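Local coordinates for insecticidal Delta-Endotoxin Cry8Ea1 (Bacillus Thuringiensis, PDB 3EB7), which kills susceptible insect larvae, probably, as in other three-domain Cry toxins, by binding midgut receptors and forming pores in the gut-cell membrane, at residues Cys182-Tyr186 with Val215-Met219; Ala236-Arg240 with Pro452-Ala456; Val467-Leu471 with Leu539-Phe544; Pro475-Asn479 with Ser576-Ile580. All coordinates share one frame; numbering follows the deposited sequence.

Interaction 1 (Cys182-Tyr186 with Val215-Met219); sequences CVQWY and VLDIM
Leu216 sets its CD1 methyl squarely over the ring of Tyr186, 3.8 Å from the centroid and only 7° off the ring normal, which makes this a CH-pi contact over the centre of the face. The two side chains cross at about a right angle. Tyr186 presents that face because its CG stands anti to the backbone N (chi1 171°). A helical turn away, Cys182 CB meets Val215 CG1 at 3.8 Å and Met219 CG at 4.0 Å. Met219, bent at both chi2 and chi3, brings its terminal CE to 3.8 Å from Val183 CG2. Every touching residue is buried and the contact is wholly apolar.

The backbones that place these groups are two helical segments running antiparallel at 167°, their axes 10.4 Å apart at closest approach, so side chains alone fill the interval. They belong to the last two long helices of the N-terminal helical domain, 161-191 and 198-220. Helix 133-153 adds Leu133 against Val215. On the side facing the C-terminal domain, the ring of His469 meets that of Tyr186 edge-to-face and Tyr470 packs on Val183, both from the loop between strands 448-452 and 476-478.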
loop_
_atom_site.group_PDB
_atom_site.type_symbol
_atom_site.label_atom_id
_atom_site.label_comp_id
_atom_site.label_asym_id
_atom_site.label_seq_id
_atom_site.Cartn_x
_atom_site.Cartn_y
_atom_site.Cartn_z
ATOM N N CYS A 182 7.038 -12.449 -4.818
ATOM C CA CYS A 182 7.067 -11.046 -4.378
ATOM C C CYS A 182 7.356 -10.848 -2.884
ATOM O O CYS A 182 8.287 -10.130 -2.509
ATOM C CB CYS A 182 5.725 -10.378 -4.686
ATOM S SG CYS A 182 5.453 -10.060 -6.454
ATOM N N VAL A 183 6.534 -11.455 -2.037
ATOM C CA VAL A 183 6.687 -11.304 -0.590
ATOM C C VAL A 183 8.066 -11.819 -0.167
ATOM O O VAL A 183 8.814 -11.109 0.500
ATOM C CB VAL A 183 5.508 -11.993 0.177
ATOM C CG1 VAL A 183 5.759 -12.002 1.712
ATOM C CG2 VAL A 183 4.169 -11.299 -0.199
ATOM N N GLN A 184 8.413 -13.016 -0.618
ATOM C CA GLN A 184 9.703 -13.625 -0.284
ATOM C C GLN A 184 10.932 -12.772 -0.610
ATOM O O GLN A 184 11.755 -12.505 0.272
ATOM C CB GLN A 184 9.850 -15.036 -0.919
ATOM C CG GLN A 184 11.267 -15.599 -0.724
ATOM C CD GLN A 184 11.575 -16.845 -1.566
ATOM O OE1 GLN A 184 10.679 -17.558 -2.029
ATOM N NE2 GLN A 184 12.871 -17.099 -1.763
ATOM N N TRP A 185 11.055 -12.357 -1.877
ATOM C CA TRP A 185 12.168 -11.521 -2.331
ATOM C C TRP A 185 12.093 -10.103 -1.836
ATOM O O TRP A 185 13.129 -9.490 -1.631
ATOM C CB TRP A 185 12.336 -11.612 -3.841
ATOM C CG TRP A 185 12.778 -13.024 -4.181
ATOM C CD1 TRP A 185 11.994 -14.020 -4.682
ATOM C CD2 TRP A 185 14.071 -13.607 -3.958
ATOM N NE1 TRP A 185 12.723 -15.177 -4.837
ATOM C CE2 TRP A 185 13.999 -14.963 -4.390
ATOM C CE3 TRP A 185 15.286 -13.125 -3.443
ATOM C CZ2 TRP A 185 15.109 -15.849 -4.342
ATOM C CZ3 TRP A 185 16.417 -14.031 -3.383
ATOM C CH2 TRP A 185 16.301 -15.364 -3.838
ATOM N N TYR A 186 10.883 -9.604 -1.554
ATOM C CA TYR A 186 10.764 -8.349 -0.802
ATOM C C TYR A 186 11.422 -8.481 0.582
ATOM O O TYR A 186 12.200 -7.618 0.962
ATOM C CB TYR A 186 9.301 -7.886 -0.655
ATOM C CG TYR A 186 9.167 -6.714 0.304
ATOM C CD1 TYR A 186 9.211 -5.378 -0.163
ATOM C CD2 TYR A 186 8.987 -6.937 1.682
ATOM C CE1 TYR A 186 9.101 -4.277 0.750
ATOM C CE2 TYR A 186 8.877 -5.881 2.581
ATOM C CZ TYR A 186 8.939 -4.549 2.122
ATOM O OH TYR A 186 8.787 -3.520 3.054
ATOM N N VAL A 215 5.884 -3.083 -5.488
ATOM C CA VAL A 215 5.836 -4.523 -5.536
ATOM C C VAL A 215 4.653 -4.971 -4.710
ATOM O O VAL A 215 3.710 -5.490 -5.254
ATOM C CB VAL A 215 7.171 -5.217 -5.061
ATOM C CG1 VAL A 215 6.969 -6.779 -4.987
ATOM C CG2 VAL A 215 8.295 -4.933 -6.005
ATOM N N LEU A 216 4.710 -4.748 -3.404
ATOM C CA LEU A 216 3.649 -5.160 -2.492
ATOM C C LEU A 216 2.261 -4.643 -2.822
ATOM O O LEU A 216 1.308 -5.419 -2.798
ATOM C CB LEU A 216 4.011 -4.837 -1.031
ATOM C CG LEU A 216 5.278 -5.512 -0.489
ATOM C CD1 LEU A 216 5.306 -5.200 0.953
ATOM C CD2 LEU A 216 5.339 -7.086 -0.759
ATOM N N ASP A 217 2.138 -3.348 -3.111
ATOM C CA ASP A 217 0.810 -2.729 -3.371
ATOM C C ASP A 217 0.109 -3.341 -4.583
ATOM O O ASP A 217 -1.096 -3.600 -4.526
ATOM C CB ASP A 217 0.892 -1.182 -3.520
ATOM C CG ASP A 217 1.131 -0.450 -2.152
ATOM O OD1 ASP A 217 1.085 -1.161 -1.078
ATOM O OD2 ASP A 217 1.365 0.810 -2.147
ATOM N N ILE A 218 0.829 -3.590 -5.682
ATOM C CA ILE A 218 0.140 -4.206 -6.836
ATOM C C ILE A 218 -0.180 -5.705 -6.594
ATOM O O ILE A 218 -1.213 -6.208 -6.994
ATOM C CB ILE A 218 0.871 -3.993 -8.220
ATOM C CG1 ILE A 218 -0.089 -4.295 -9.373
ATOM C CG2 ILE A 218 2.133 -4.854 -8.337
ATOM C CD1 ILE A 218 -1.363 -3.466 -9.345
ATOM N N MET A 219 0.727 -6.394 -5.925
ATOM C CA MET A 219 0.550 -7.793 -5.589
ATOM C C MET A 219 -0.698 -7.975 -4.709
ATOM O O MET A 219 -1.447 -8.927 -4.881
ATOM C CB MET A 219 1.851 -8.307 -4.937
ATOM C CG MET A 219 1.803 -9.737 -4.416
ATOM S SD MET A 219 1.307 -9.794 -2.669
ATOM C CE MET A 219 2.288 -8.525 -1.918
#

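Interaction 2 (Ala236-Arg240 with Pro452-Ala456); sequences AQLTR and PVVKA
Neither backbone pairs with the other here: Gln237 and Pro452, the nearest residues, keep their CA atoms 7.5 Å apart, and segment 236-240 runs irregularly past a short 3-10 turn at 453-454. The contact joins two loops that leave neighbouring parallel strands, 234-235 and 448-452, at the junction between the middle and C-terminal domains of the three-domain Cry fold. Side chains bridge the interval.

Gln237 and Lys455 carry the polar part. Lys455 bends at chi3 (90°) and brings NZ to 2.9 Å from Gln237 OE1, in a hydrogen bond that meets the carbonyl at a C=O...N angle of 124° with the donor tilted 19° from the carbonyl plane. That ammonium also makes a salt bridge to Asp438 and a hydrogen bond to Asn441, so the buried charge is probably balanced among the oxygens of Gln237, Asp438 and Asn441. Gln237 is held at both ends of its amide: OE1 also accepts from Asp438 N, and NE2 donates to Gln450 O. These bonds should fix the amide's rotation, with NE2 lying 3.6 Å from Pro452 CD.

Thr239 does the packing. Its CG2 methyl rests 3.8 Å from Pro452 CG and also reaches the aliphatic stem of Lys455 at CG. Its hydroxyl branch meets Val454 tip to tip, with Thr239 OG1 3.5 Å from Val454 CG1.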
loop_
_atom_site.group_PDB
_atom_site.type_symbol
_atom_site.label_atom_id
_atom_site.label_comp_id
_atom_site.label_asym_id
_atom_site.label_seq_id
_atom_site.Cartn_x
_atom_site.Cartn_y
_atom_site.Cartn_z
ATOM N N ALA A 236 -11.347 -2.101 -2.825
ATOM C CA ALA A 236 -10.176 -2.489 -2.006
ATOM C C ALA A 236 -9.492 -1.300 -1.275
ATOM O O ALA A 236 -9.484 -0.193 -1.763
ATOM C CB ALA A 236 -9.131 -3.286 -2.840
ATOM N N GLN A 237 -8.912 -1.572 -0.108
ATOM C CA GLN A 237 -8.225 -0.557 0.691
ATOM C C GLN A 237 -6.837 -1.046 1.053
ATOM O O GLN A 237 -6.682 -2.161 1.545
ATOM C CB GLN A 237 -8.990 -0.317 2.006
ATOM C CG GLN A 237 -10.476 -0.163 1.825
ATOM C CD GLN A 237 -11.138 0.493 2.997
ATOM O OE1 GLN A 237 -10.841 1.640 3.327
ATOM N NE2 GLN A 237 -12.032 -0.227 3.645
ATOM N N LEU A 238 -5.833 -0.190 0.879
ATOM C CA LEU A 238 -4.466 -0.485 1.364
ATOM C C LEU A 238 -4.258 0.287 2.638
ATOM O O LEU A 238 -4.209 1.509 2.597
ATOM C CB LEU A 238 -3.408 -0.082 0.326
ATOM C CG LEU A 238 -3.545 -0.680 -1.073
ATOM C CD1 LEU A 238 -2.462 -0.146 -2.007
ATOM C CD2 LEU A 238 -3.447 -2.176 -1.001
ATOM N N THR A 239 -4.107 -0.425 3.766
ATOM C CA THR A 239 -4.077 0.219 5.079
ATOM C C THR A 239 -2.708 0.398 5.676
ATOM O O THR A 239 -2.567 1.097 6.672
ATOM C CB THR A 239 -4.981 -0.481 6.133
ATOM O OG1 THR A 239 -4.524 -1.829 6.357
ATOM C CG2 THR A 239 -6.504 -0.400 5.739
ATOM N N ARG A 240 -1.698 -0.236 5.080
ATOM C CA ARG A 240 -0.301 -0.060 5.530
ATOM C C ARG A 240 0.126 1.403 5.534
ATOM O O ARG A 240 -0.289 2.194 4.668
ATOM C CB ARG A 240 0.660 -0.872 4.654
ATOM C CG ARG A 240 1.146 -0.170 3.359
ATOM C CD ARG A 240 0.095 -0.025 2.259
ATOM N NE ARG A 240 0.580 0.725 1.080
ATOM C CZ ARG A 240 0.678 2.058 1.009
ATOM N NH1 ARG A 240 0.342 2.824 2.061
ATOM N NH2 ARG A 240 1.121 2.640 -0.115
ATOM N N PRO A 452 -10.777 -4.061 6.006
ATOM C CA PRO A 452 -9.730 -4.606 6.856
ATOM C C PRO A 452 -10.118 -4.398 8.308
ATOM O O PRO A 452 -10.522 -3.296 8.665
ATOM C CB PRO A 452 -8.536 -3.720 6.502
ATOM C CG PRO A 452 -8.802 -3.296 5.100
ATOM C CD PRO A 452 -10.255 -3.013 5.099
ATOM N N VAL A 453 -10.000 -5.416 9.154
ATOM C CA VAL A 453 -10.466 -5.270 10.547
ATOM C C VAL A 453 -9.603 -4.315 11.397
ATOM O O VAL A 453 -10.021 -3.866 12.479
ATOM C CB VAL A 453 -10.664 -6.637 11.258
ATOM C CG1 VAL A 453 -11.799 -7.426 10.594
ATOM C CG2 VAL A 453 -9.316 -7.444 11.273
ATOM N N VAL A 454 -8.425 -3.982 10.876
ATOM C CA VAL A 454 -7.527 -3.009 11.497
ATOM C C VAL A 454 -8.158 -1.589 11.470
ATOM O O VAL A 454 -7.714 -0.691 12.182
ATOM C CB VAL A 454 -6.080 -3.118 10.905
ATOM C CG1 VAL A 454 -5.975 -2.557 9.458
ATOM C CG2 VAL A 454 -5.046 -2.506 11.843
ATOM N N LYS A 455 -9.243 -1.424 10.725
ATOM C CA LYS A 455 -10.007 -0.177 10.701
ATOM C C LYS A 455 -11.102 -0.108 11.772
ATOM O O LYS A 455 -12.107 0.591 11.594
ATOM C CB LYS A 455 -10.631 0.057 9.306
ATOM C CG LYS A 455 -9.642 -0.042 8.132
ATOM C CD LYS A 455 -10.372 0.506 6.898
ATOM C CE LYS A 455 -10.155 2.029 6.745
ATOM N NZ LYS A 455 -11.223 2.708 5.965
ATOM N N ALA A 456 -10.940 -0.873 12.852
ATOM C CA ALA A 456 -11.851 -0.796 14.012
ATOM C C ALA A 456 -11.612 0.442 14.843
ATOM O O ALA A 456 -10.508 1.024 14.844
ATOM C CB ALA A 456 -11.713 -2.009 14.868
#

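Interaction 3 (Val467-Leu471 with Leu539-Phe544); sequences VGHYL and LKYENF
Over one face of the Phe544 ring sits Leu471 CD2, 4.0 Å from the centroid and displaced toward the rim, a CH-pi contact 26° off the normal. Val467 CG1 lies at the ring edge, in its plane, 3.7 Å from Phe544 CZ, and Tyr541 O is also at the edge. Tyr470 adds its CB methylene, 4.0 Å from Phe544 CE1, while the two rings meet obliquely, with centroids 5.9 Å apart and planes at 44°. The carbonyl carbon of Lys540 lies over one face of the Tyr470 ring; Tyr541 N, 3.7 Å from Tyr470 CE2, approaches obliquely. With CG anti to its carbonyl carbon (chi1 -79°), Tyr470 reaches across the backbone of 539-541 and places its hydroxyl beside Lys540 CA.

Beyond the rings, Val467 CG2 touches Leu539 CD1 at 4.1 Å. Each segment contains a short 3-10 turn within a long loop of the C-terminal domain, so the contact ties two loops together against helix 161-191, on which Tyr470, Lys540 and Tyr541 pack.

At the polar end, a water donates to Tyr470 OH and accepts from Lys540 NZ at 3.0 Å. Asp180 of that helix binds both Tyr470 OH and Tyr541 N through OD1. The chemistry is therefore divided: buried rings and methyls join the loops by packing, whereas one helix carboxylate and a bridging water secure the tyrosine hydroxyl at the domain boundary.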
loop_
_atom_site.group_PDB
_atom_site.type_symbol
_atom_site.label_atom_id
_atom_site.label_comp_id
_atom_site.label_asym_id
_atom_site.label_seq_id
_atom_site.Cartn_x
_atom_site.Cartn_y
_atom_site.Cartn_z
ATOM N N VAL A 467 2.763 -10.411 8.569
ATOM C CA VAL A 467 1.810 -11.185 7.791
ATOM C C VAL A 467 1.070 -10.286 6.779
ATOM O O VAL A 467 0.655 -10.742 5.710
ATOM C CB VAL A 467 0.828 -11.983 8.721
ATOM C CG1 VAL A 467 -0.380 -12.563 7.928
ATOM C CG2 VAL A 467 1.588 -13.114 9.453
ATOM N N GLY A 468 0.962 -9.004 7.112
ATOM C CA GLY A 468 0.318 -8.023 6.266
ATOM C C GLY A 468 1.063 -7.694 4.989
ATOM O O GLY A 468 0.514 -7.021 4.136
ATOM N N HIS A 469 2.289 -8.192 4.817
ATOM C CA HIS A 469 2.943 -8.116 3.501
ATOM C C HIS A 469 2.117 -8.745 2.419
ATOM O O HIS A 469 2.204 -8.331 1.279
ATOM C CB HIS A 469 4.324 -8.745 3.468
ATOM C CG HIS A 469 5.366 -7.978 4.212
ATOM N ND1 HIS A 469 6.571 -8.537 4.569
ATOM C CD2 HIS A 469 5.390 -6.703 4.661
ATOM C CE1 HIS A 469 7.297 -7.635 5.205
ATOM N NE2 HIS A 469 6.598 -6.517 5.281
ATOM N N TYR A 470 1.313 -9.731 2.779
ATOM C CA TYR A 470 0.335 -10.323 1.863
ATOM C C TYR A 470 -0.998 -9.561 1.748
ATOM O O TYR A 470 -1.734 -9.771 0.777
ATOM C CB TYR A 470 0.021 -11.762 2.291
ATOM C CG TYR A 470 1.075 -12.777 1.891
ATOM C CD1 TYR A 470 2.052 -13.190 2.801
ATOM C CD2 TYR A 470 1.104 -13.299 0.585
ATOM C CE1 TYR A 470 3.037 -14.123 2.446
ATOM C CE2 TYR A 470 2.091 -14.216 0.207
ATOM C CZ TYR A 470 3.048 -14.622 1.137
ATOM O OH TYR A 470 4.000 -15.542 0.762
ATOM N N LEU A 471 -1.320 -8.692 2.721
ATOM C CA LEU A 471 -2.722 -8.203 2.890
ATOM C C LEU A 471 -2.891 -6.709 2.560
ATOM O O LEU A 471 -3.997 -6.219 2.413
ATOM C CB LEU A 471 -3.221 -8.505 4.325
ATOM C CG LEU A 471 -2.835 -9.894 4.886
ATOM C CD1 LEU A 471 -3.179 -10.049 6.374
ATOM C CD2 LEU A 471 -3.475 -11.050 4.090
ATOM N N LEU A 539 4.135 -18.489 6.611
ATOM C CA LEU A 539 2.798 -18.478 5.986
ATOM C C LEU A 539 2.907 -18.072 4.527
ATOM O O LEU A 539 3.696 -17.228 4.187
ATOM C CB LEU A 539 1.800 -17.581 6.732
ATOM C CG LEU A 539 1.630 -17.910 8.212
ATOM C CD1 LEU A 539 0.577 -17.010 8.918
ATOM C CD2 LEU A 539 1.326 -19.416 8.430
ATOM N N LYS A 540 2.117 -18.694 3.675
ATOM C CA LYS A 540 2.122 -18.412 2.246
ATOM C C LYS A 540 0.753 -17.996 1.758
ATOM O O LYS A 540 -0.218 -18.063 2.512
ATOM C CB LYS A 540 2.624 -19.631 1.492
ATOM C CG LYS A 540 4.105 -19.499 1.115
ATOM C CD LYS A 540 5.017 -19.990 2.170
ATOM C CE LYS A 540 6.453 -20.084 1.641
ATOM N NZ LYS A 540 7.216 -18.812 1.628
ATOM N N TYR A 541 0.663 -17.568 0.503
ATOM C CA TYR A 541 -0.618 -17.189 -0.086
ATOM C C TYR A 541 -1.745 -18.212 0.176
ATOM O O TYR A 541 -2.810 -17.831 0.632
ATOM C CB TYR A 541 -0.503 -16.918 -1.594
ATOM C CG TYR A 541 -1.819 -16.435 -2.128
ATOM C CD1 TYR A 541 -2.197 -15.090 -1.989
ATOM C CD2 TYR A 541 -2.747 -17.337 -2.676
ATOM C CE1 TYR A 541 -3.463 -14.639 -2.425
ATOM C CE2 TYR A 541 -4.014 -16.910 -3.113
ATOM C CZ TYR A 541 -4.354 -15.553 -2.987
ATOM O OH TYR A 541 -5.574 -15.114 -3.443
ATOM N N GLU A 542 -1.487 -19.496 -0.110
ATOM C CA GLU A 542 -2.466 -20.602 0.066
ATOM C C GLU A 542 -3.041 -20.799 1.500
ATOM O O GLU A 542 -4.105 -21.401 1.662
ATOM C CB GLU A 542 -1.860 -21.919 -0.406
ATOM C CG GLU A 542 -0.649 -22.333 0.427
ATOM C CD GLU A 542 -0.170 -23.765 0.125
ATOM O OE1 GLU A 542 0.215 -24.473 1.104
ATOM O OE2 GLU A 542 -0.199 -24.179 -1.084
ATOM N N ASN A 543 -2.327 -20.301 2.511
ATOM C CA ASN A 543 -2.790 -20.317 3.885
ATOM C C ASN A 543 -3.870 -19.272 4.185
ATOM O O ASN A 543 -4.381 -19.221 5.296
ATOM C CB ASN A 543 -1.609 -20.124 4.852
ATOM C CG ASN A 543 -0.519 -21.199 4.684
ATOM O OD1 ASN A 543 -0.801 -22.404 4.698
ATOM N ND2 ASN A 543 0.721 -20.760 4.553
ATOM N N PHE A 544 -4.246 -18.451 3.210
ATOM C CA PHE A 544 -5.402 -17.549 3.413
ATOM C C PHE A 544 -6.674 -18.096 2.834
ATOM O O PHE A 544 -6.667 -18.577 1.705
ATOM C CB PHE A 544 -5.080 -16.167 2.866
ATOM C CG PHE A 544 -3.966 -15.530 3.609
ATOM C CD1 PHE A 544 -2.668 -15.637 3.142
ATOM C CD2 PHE A 544 -4.215 -14.891 4.830
ATOM C CE1 PHE A 544 -1.631 -15.081 3.864
ATOM C CE2 PHE A 544 -3.192 -14.338 5.556
ATOM C CZ PHE A 544 -1.899 -14.421 5.086
HETATM O O HOH W 1 7.059 -15.908 0.729
#

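Interaction 4 (Pro475-Asn479 with Ser576-Ile580); sequences PISFN and SVVYI
Pro475 enters with its ring alongside Tyr579, both side chains pointing the same way and CG 4.1 Å from Tyr579 CD2. Next, Ile476 forms an antiparallel hydrogen-bonded pair with Ile580: Ile476 N donates to Ile580 O at 3.0 Å, and Ile580 N returns a bond of 2.8 Å to Ile476 O that is almost straight (175° at the hydrogen). Ser477 and Tyr579 follow as a non-hydrogen-bonded pair, their CA atoms closing to 4.4 Å. Their side chains share the face on which Ser477 OG lies 3.2 Å from Tyr579 CD2, oblique to the ring.

This alternation builds a two-strand antiparallel ladder, with axes at 160°. It joins the short strand 476-478 to the long C-terminal strand 578-588, within one sheet of the C-terminal domain, a beta sandwich in three-domain Cry toxins.

At Phe478 the paired bonds recur, Phe478 N to Val578 O at 2.7 Å and Val578 N to Phe478 O. Its ring turns to the face carrying Ile580, whose CD1 lies 3.7 Å from Phe478 CE1; Val566 of strand 559-567 packs against both side chains. After the strand, Asn479 extends the grip by its side chain: ND2 donates to Ser576 O at 3.0 Å, with the acceptor in the plane of the amide, and also lies beside Val577 CG2.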
loop_
_atom_site.group_PDB
_atom_site.type_symbol
_atom_site.label_atom_id
_atom_site.label_comp_id
_atom_site.label_asym_id
_atom_site.label_seq_id
_atom_site.Cartn_x
_atom_site.Cartn_y
_atom_site.Cartn_z
ATOM N N PRO A 475 -3.056 -7.637 9.843
ATOM C CA PRO A 475 -4.216 -8.411 10.312
ATOM C C PRO A 475 -4.384 -8.196 11.839
ATOM O O PRO A 475 -3.467 -7.673 12.483
ATOM C CB PRO A 475 -3.767 -9.849 10.080
ATOM C CG PRO A 475 -2.225 -9.794 10.322
ATOM C CD PRO A 475 -1.831 -8.461 9.686
ATOM N N ILE A 476 -5.512 -8.634 12.415
ATOM C CA ILE A 476 -5.629 -8.757 13.875
ATOM C C ILE A 476 -5.441 -10.247 14.216
ATOM O O ILE A 476 -5.997 -11.091 13.542
ATOM C CB ILE A 476 -6.982 -8.149 14.452
ATOM C CG1 ILE A 476 -7.152 -6.652 14.109
ATOM C CG2 ILE A 476 -7.105 -8.315 15.972
ATOM C CD1 ILE A 476 -5.975 -5.831 14.407
ATOM N N SER A 477 -4.652 -10.551 15.246
ATOM C CA SER A 477 -4.292 -11.940 15.634
ATOM C C SER A 477 -4.955 -12.388 16.940
ATOM O O SER A 477 -5.111 -11.588 17.847
ATOM C CB SER A 477 -2.769 -12.074 15.821
ATOM O OG SER A 477 -2.081 -11.545 14.692
ATOM N N PHE A 478 -5.315 -13.668 17.045
ATOM C CA PHE A 478 -5.772 -14.238 18.323
ATOM C C PHE A 478 -5.004 -15.509 18.635
ATOM O O PHE A 478 -4.913 -16.389 17.796
ATOM C CB PHE A 478 -7.271 -14.506 18.308
ATOM C CG PHE A 478 -8.083 -13.305 17.929
ATOM C CD1 PHE A 478 -8.361 -13.024 16.589
ATOM C CD2 PHE A 478 -8.551 -12.432 18.903
ATOM C CE1 PHE A 478 -9.075 -11.874 16.231
ATOM C CE2 PHE A 478 -9.291 -11.285 18.548
ATOM C CZ PHE A 478 -9.547 -11.005 17.219
ATOM N N ASN A 479 -4.401 -15.555 19.823
ATOM C CA ASN A 479 -3.820 -16.778 20.367
ATOM C C ASN A 479 -4.830 -17.498 21.265
ATOM O O ASN A 479 -4.591 -18.608 21.703
ATOM C CB ASN A 479 -2.541 -16.484 21.159
ATOM C CG ASN A 479 -1.376 -16.088 20.271
ATOM O OD1 ASN A 479 -0.740 -15.051 20.497
ATOM N ND2 ASN A 479 -1.076 -16.912 19.274
ATOM N N SER A 576 -1.070 -21.911 18.478
ATOM C CA SER A 576 -2.484 -21.782 18.161
ATOM C C SER A 576 -2.822 -20.308 17.883
ATOM O O SER A 576 -2.577 -19.450 18.722
ATOM C CB SER A 576 -3.300 -22.363 19.304
ATOM O OG SER A 576 -2.917 -23.726 19.476
ATOM N N VAL A 577 -3.330 -20.021 16.694
ATOM C CA VAL A 577 -3.470 -18.634 16.249
ATOM C C VAL A 577 -4.523 -18.538 15.140
ATOM O O VAL A 577 -4.598 -19.393 14.255
ATOM C CB VAL A 577 -2.063 -18.036 15.812
ATOM C CG1 VAL A 577 -1.586 -18.601 14.436
ATOM C CG2 VAL A 577 -2.028 -16.465 15.840
ATOM N N VAL A 578 -5.380 -17.530 15.245
ATOM C CA VAL A 578 -6.252 -17.075 14.168
ATOM C C VAL A 578 -5.860 -15.626 13.780
ATOM O O VAL A 578 -5.902 -14.717 14.630
ATOM C CB VAL A 578 -7.729 -17.099 14.630
ATOM C CG1 VAL A 578 -8.701 -16.702 13.506
ATOM C CG2 VAL A 578 -8.098 -18.461 15.195
ATOM N N TYR A 579 -5.476 -15.419 12.519
ATOM C CA TYR A 579 -5.327 -14.068 11.954
ATOM C C TYR A 579 -6.572 -13.689 11.194
ATOM O O TYR A 579 -7.033 -14.462 10.346
ATOM C CB TYR A 579 -4.190 -14.007 10.955
ATOM C CG TYR A 579 -2.869 -14.400 11.491
ATOM C CD1 TYR A 579 -2.454 -15.702 11.388
ATOM C CD2 TYR A 579 -2.032 -13.472 12.131
ATOM C CE1 TYR A 579 -1.258 -16.102 11.861
ATOM C CE2 TYR A 579 -0.800 -13.877 12.649
ATOM C CZ TYR A 579 -0.419 -15.203 12.488
ATOM O OH TYR A 579 0.810 -15.703 12.929
ATOM N N ILE A 580 -7.127 -12.523 11.483
ATOM C CA ILE A 580 -8.260 -11.998 10.702
ATOM C C ILE A 580 -7.832 -10.793 9.843
ATOM O O ILE A 580 -7.304 -9.817 10.349
ATOM C CB ILE A 580 -9.474 -11.669 11.591
ATOM C CG1 ILE A 580 -9.901 -12.933 12.354
ATOM C CG2 ILE A 580 -10.635 -11.120 10.723
ATOM C CD1 ILE A 580 -11.128 -12.692 13.209
#

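In the fold
All four contacts are largely buried, but they join different elements. Interaction 1 packs helix on helix by side chains alone, and interaction 4 pairs strands chiefly through main-chain hydrogen bonds; interactions 2 and 3 join loops, the former around a shared ammonium, the latter around aromatic rings with a water at the polar end. Among the touches that link the helical domain to its neighbours are a 2.7 Å salt bridge from Asp217 OD2 to Arg240 NH2 and packing of Asp217 CG 3.6 Å from Leu238 CD1. Interactions 3 and 4 share a border where Leu539 meets Tyr579. The centre of interaction 4, which includes exposed Asn479, lies farthest from the chain centre, about 21 Å; those of interactions 1 and 2 lie about 10 Å from the chain centre.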